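Local coordinates for protein ochratoxinase (Aspergillus niger, PDB 4C65) that hydrolyses the mycotoxin ochratoxin A to ochratoxin alpha and L-phenylalanine as a zinc-dependent carboxypeptidase of the amidohydrolase superfamily, at residues V290-I293 and F294-S297. Numbering follows the deposited sequence.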
loop_
_atom_site.group_PDB
_atom_site.type_symbol
_atom_site.label_atom_id
_atom_site.label_comp_id
_atom_site.label_asym_id
_atom_site.label_seq_id
_atom_site.Cartn_x
_atom_site.Cartn_y
_atom_site.Cartn_z
ATOM N N VAL A 290 25.730 21.231 -26.009
ATOM C CA VAL A 290 25.782 21.027 -24.595
ATOM C C VAL A 290 27.204 21.129 -24.040
ATOM O O VAL A 290 27.435 21.679 -22.953
ATOM C CB VAL A 290 25.060 19.698 -24.299
ATOM C CG1 VAL A 290 25.951 18.597 -23.741
ATOM C CG2 VAL A 290 23.835 19.914 -23.431
ATOM N N ILE A 291 28.166 20.612 -24.788
ATOM C CA ILE A 291 29.582 20.754 -24.423
ATOM C C ILE A 291 30.000 22.216 -24.476
ATOM O O ILE A 291 30.738 22.684 -23.607
ATOM C CB ILE A 291 30.515 19.917 -25.328
ATOM C CG1 ILE A 291 30.621 18.475 -24.834
ATOM C CG2 ILE A 291 31.968 20.330 -25.160
ATOM C CD1 ILE A 291 29.577 17.433 -25.066
ATOM N N GLU A 292 29.549 22.923 -25.507
ATOM C CA GLU A 292 29.960 24.300 -25.724
ATOM C C GLU A 292 29.420 25.208 -24.643
ATOM O O GLU A 292 30.060 26.180 -24.283
ATOM C CB GLU A 292 29.526 24.787 -27.109
ATOM C CG GLU A 292 30.269 24.136 -28.278
ATOM C CD GLU A 292 31.756 24.471 -28.305
ATOM O OE1 GLU A 292 32.157 25.520 -27.771
ATOM O OE2 GLU A 292 32.523 23.668 -28.862
ATOM N N ILE A 293 28.248 24.881 -24.105
ATOM C CA ILE A 293 27.669 25.677 -23.012
ATOM C C ILE A 293 28.569 25.699 -21.778
ATOM O O ILE A 293 28.876 26.770 -21.254
ATOM C CB ILE A 293 26.258 25.187 -22.621
ATOM C CG1 ILE A 293 25.263 25.613 -23.696
ATOM C CG2 ILE A 293 25.833 25.742 -21.262
ATOM C CD1 ILE A 293 23.948 24.867 -23.628
ATOM N N PHE A 294 29.003 24.531 -21.319
ATOM C CA PHE A 294 29.826 24.488 -20.112
ATOM C C PHE A 294 31.266 24.972 -20.391
ATOM O O PHE A 294 31.954 25.440 -19.472
ATOM C CB PHE A 294 29.735 23.113 -19.389
ATOM C CG PHE A 294 30.465 21.972 -20.062
ATOM C CD1 PHE A 294 31.852 22.028 -20.300
ATOM C CD2 PHE A 294 29.778 20.800 -20.408
ATOM C CE1 PHE A 294 32.522 20.970 -20.912
ATOM C CE2 PHE A 294 30.447 19.739 -21.023
ATOM C CZ PHE A 294 31.820 19.824 -21.273
ATOM N N LEU A 295 31.731 24.855 -21.640
ATOM C CA LEU A 295 33.031 25.436 -22.008
ATOM C C LEU A 295 32.965 26.958 -21.891
ATOM O O LEU A 295 33.940 27.593 -21.484
ATOM C CB LEU A 295 33.460 25.038 -23.416
ATOM C CG LEU A 295 34.058 23.641 -23.608
ATOM C CD1 LEU A 295 34.352 23.404 -25.079
ATOM C CD2 LEU A 295 35.314 23.458 -22.787
ATOM N N ALA A 296 31.811 27.531 -22.222
ATOM C CA ALA A 296 31.603 28.972 -22.080
ATOM C C ALA A 296 31.501 29.379 -20.607
ATOM O O ALA A 296 31.862 30.493 -20.252
ATOM C CB ALA A 296 30.366 29.406 -22.833
ATOM N N SER A 297 31.038 28.465 -19.757
ATOM C CA SER A 297 31.001 28.681 -18.297
ATOM C C SER A 297 32.363 28.864 -17.659
ATOM O O SER A 297 32.508 29.638 -16.715
ATOM C CB SER A 297 30.304 27.506 -17.619
ATOM O OG SER A 297 28.949 27.636 -17.803
#
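The ring of Phe-294 lies flat against the backbone of Ile-291, one turn back on the same helix. Ile-291 O sits over the centre of one ring face, 3.4 Å above its plane. The CA of Ile-291 makes a CH-pi contact with the ring, 4.1 Å from the centroid and 27° off the ring normal. CG of Phe-294 is placed between its own backbone N and carbonyl carbon (chi1 74°), which turns the ring back toward the N-terminal side, over Ile-291. The Ile-291 side chain comes over the same ring face near CZ, with Ile-291 CG2 3.9 Å from Phe-294 CZ. The same methyl touches Leu-295 CD1 on the next position round. Ile-291 CG2 is anti to the backbone N, which points it along the helix toward Phe-294 and Leu-295.

Three i to i+4 backbone hydrogen bonds join the segments. Leu-295 N donates to Ile-291 O at 3.1 Å, so this oxygen takes a backbone N-H and also faces the phenyl ring. Ala-296 N binds Glu-292 O at 3.0 Å, and Ser-297 N binds Ile-293 O at 3.1 Å.

The segments 290-293 and 294-297 make up all of helix 288-297 except its first two residues. This helix follows strand 283-285 in the TIM barrel of the amidohydrolase fold. Helix 304-327 packs on the apolar side: Ile-291 touches Ala-314 and His-317, Phe-294 touches Leu-310, and Leu-295 touches Ala-314. Phe-294 also meets Val-211 from a loop. Glu-292 OE2 forms salt bridges with Arg-288 and Arg-353. Val-290 contacts the active-site residue Asp-336, and its side chain lies about 5 Å from that of the zinc ligand His-265.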